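Local coordinates for outer envelope protein 64, mitochondrial (PDB 6HPG) that probably acts, through its TPR domain, as a chaperone receptor for Hsp90-dependent protein targeting to mitochondria, at residues T41-R46 and C63-L68. Sequence-based numbering, arbitrary orientation.
Sequences TYYCNR and CTKAML
Lys65 NZ donates a weak hydrogen bond of 3.4 Å to Tyr43 OH, reaching it from above the ring plane. The lysine's carbon chain also lies on the Tyr43 ring. Lys65 CG sits over the centre of the same face, 3.6 Å from the ring centroid and 11° off the normal, a CH-pi contact. Lys65 CB lies above the CD1-CE1 side, 3.9 Å from Tyr43 CD1. Having CG anti to the backbone N (chi1 -173°) sets it over the ring, and the bends at chi2 and chi4 carry NZ to Tyr43 OH. Cutting Tyr43 back to an alanine is likely to leave the lysine chain without the flat surface it lies on and its ammonium without this hydroxyl partner. Nearer the two backbones the helices come close through a small residue. Ala66 CB is 4.1 Å from Tyr43 CB and 4.5 Å from Cys44 CB. The axes of the two segments approach to 8.0 Å and run antiparallel at 162°. Tyr43 also touches Ile33 of helix 22-35, and Cys44 reaches Lys75 of helix 74-86. On another side of helix 40-52, Asn45 ND2 hydrogen-bonds the backbone of a bound peptide. Helices 40-52 and 56-69 thus pair as the antiparallel helix hairpin of the second TPR motif in this domain.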
loop_
_atom_site.group_PDB
_atom_site.type_symbol
_atom_site.label_atom_id
_atom_site.label_comp_id
_atom_site.label_asym_id
_atom_site.label_seq_id
_atom_site.Cartn_x
_atom_site.Cartn_y
_atom_site.Cartn_z
ATOM N N THR A 41 3.736 -6.722 4.309
ATOM C CA THR A 41 2.723 -5.889 4.995
ATOM C C THR A 41 3.336 -4.596 5.620
ATOM O O THR A 41 2.718 -3.531 5.624
ATOM C CB THR A 41 1.996 -6.777 6.025
ATOM O OG1 THR A 41 1.446 -7.882 5.327
ATOM C CG2 THR A 41 0.873 -6.049 6.739
ATOM N N TYR A 42 4.588 -4.657 6.077
ATOM C CA TYR A 42 5.197 -3.469 6.704
ATOM C C TYR A 42 5.398 -2.368 5.679
ATOM O O TYR A 42 5.030 -1.213 5.917
ATOM C CB TYR A 42 6.574 -3.791 7.307
ATOM C CG TYR A 42 6.645 -4.712 8.496
ATOM C CD1 TYR A 42 5.551 -5.430 8.940
ATOM C CD2 TYR A 42 7.876 -4.924 9.122
ATOM C CE1 TYR A 42 5.664 -6.266 9.994
ATOM C CE2 TYR A 42 7.994 -5.745 10.211
ATOM C CZ TYR A 42 6.903 -6.449 10.629
ATOM O OH TYR A 42 7.014 -7.312 11.691
ATOM N N TYR A 43 5.943 -2.766 4.517
ATOM C CA TYR A 43 6.042 -1.906 3.342
ATOM C C TYR A 43 4.671 -1.405 2.776
ATOM O O TYR A 43 4.525 -0.233 2.422
ATOM C CB TYR A 43 6.848 -2.607 2.211
ATOM C CG TYR A 43 8.390 -2.610 2.388
ATOM C CD1 TYR A 43 9.144 -1.546 1.955
ATOM C CD2 TYR A 43 9.048 -3.697 2.930
ATOM C CE1 TYR A 43 10.557 -1.529 2.077
ATOM C CE2 TYR A 43 10.468 -3.709 3.068
ATOM C CZ TYR A 43 11.201 -2.610 2.638
ATOM O OH TYR A 43 12.560 -2.578 2.762
ATOM N N CYS A 44 3.710 -2.310 2.675
ATOM C CA CYS A 44 2.386 -1.958 2.155
ATOM C C CYS A 44 1.681 -0.961 3.040
ATOM O O CYS A 44 1.011 -0.049 2.550
ATOM C CB CYS A 44 1.509 -3.180 2.045
ATOM S SG CYS A 44 0.324 -2.970 0.693
ATOM N N ASN A 45 1.780 -1.174 4.356
ATOM C CA ASN A 45 1.272 -0.219 5.305
ATOM C C ASN A 45 2.000 1.134 5.156
ATOM O O ASN A 45 1.375 2.188 5.184
ATOM C CB ASN A 45 1.386 -0.744 6.744
ATOM C CG ASN A 45 0.394 -1.842 7.056
ATOM O OD1 ASN A 45 -0.495 -2.163 6.253
ATOM N ND2 ASN A 45 0.535 -2.426 8.217
ATOM N N ARG A 46 3.306 1.128 4.999
ATOM C CA ARG A 46 3.977 2.406 4.887
ATOM C C ARG A 46 3.560 3.140 3.629
ATOM O O ARG A 46 3.435 4.368 3.649
ATOM C CB ARG A 46 5.493 2.265 4.937
ATOM C CG ARG A 46 6.142 3.601 5.259
ATOM C CD ARG A 46 7.619 3.491 5.534
ATOM N NE ARG A 46 8.338 2.914 4.402
ATOM C CZ ARG A 46 9.671 2.753 4.374
ATOM N NH1 ARG A 46 10.460 3.182 5.373
ATOM N NH2 ARG A 46 10.220 2.188 3.327
ATOM N N CYS A 63 5.144 -0.091 -2.480
ATOM C CA CYS A 63 4.288 -1.136 -3.030
ATOM C C CYS A 63 5.079 -2.037 -3.922
ATOM O O CYS A 63 4.787 -3.216 -3.980
ATOM C CB CYS A 63 3.159 -0.599 -3.877
ATOM S SG CYS A 63 2.077 0.445 -2.961
ATOM N N THR A 64 6.033 -1.473 -4.664
ATOM C CA THR A 64 6.891 -2.287 -5.533
ATOM C C THR A 64 7.778 -3.255 -4.729
ATOM O O THR A 64 7.989 -4.385 -5.186
ATOM C CB THR A 64 7.693 -1.419 -6.531
ATOM O OG1 THR A 64 6.777 -0.738 -7.410
ATOM C CG2 THR A 64 8.631 -2.297 -7.424
ATOM N N LYS A 65 8.271 -2.852 -3.544
ATOM C CA LYS A 65 9.049 -3.778 -2.693
ATOM C C LYS A 65 8.179 -4.839 -2.058
ATOM O O LYS A 65 8.586 -6.025 -1.894
ATOM C CB LYS A 65 9.778 -3.029 -1.573
ATOM C CG LYS A 65 10.734 -3.907 -0.765
ATOM C CD LYS A 65 12.166 -3.771 -1.263
ATOM C CE LYS A 65 13.167 -4.513 -0.381
ATOM N NZ LYS A 65 14.296 -3.618 0.012
ATOM N N ALA A 66 6.976 -4.414 -1.673
ATOM C CA ALA A 66 5.996 -5.336 -1.104
ATOM C C ALA A 66 5.690 -6.478 -2.094
ATOM O O ALA A 66 5.527 -7.622 -1.697
ATOM C CB ALA A 66 4.719 -4.600 -0.718
ATOM N N MET A 67 5.630 -6.154 -3.379
ATOM C CA MET A 67 5.345 -7.194 -4.382
ATOM C C MET A 67 6.555 -8.132 -4.581
ATOM O O MET A 67 6.355 -9.285 -4.866
ATOM C CB MET A 67 4.944 -6.568 -5.695
ATOM C CG MET A 67 3.665 -5.763 -5.667
ATOM S SD MET A 67 3.612 -4.754 -7.153
ATOM C CE MET A 67 2.249 -3.639 -6.762
ATOM N N LEU A 68 7.782 -7.633 -4.416
ATOM C CA LEU A 68 9.009 -8.476 -4.453
ATOM C C LEU A 68 8.999 -9.523 -3.350
ATOM O O LEU A 68 9.292 -10.687 -3.565
ATOM C CB LEU A 68 10.271 -7.631 -4.290
ATOM C CG LEU A 68 10.625 -6.527 -5.282
ATOM C CD1 LEU A 68 11.960 -5.911 -4.879
ATOM C CD2 LEU A 68 10.694 -7.054 -6.703
#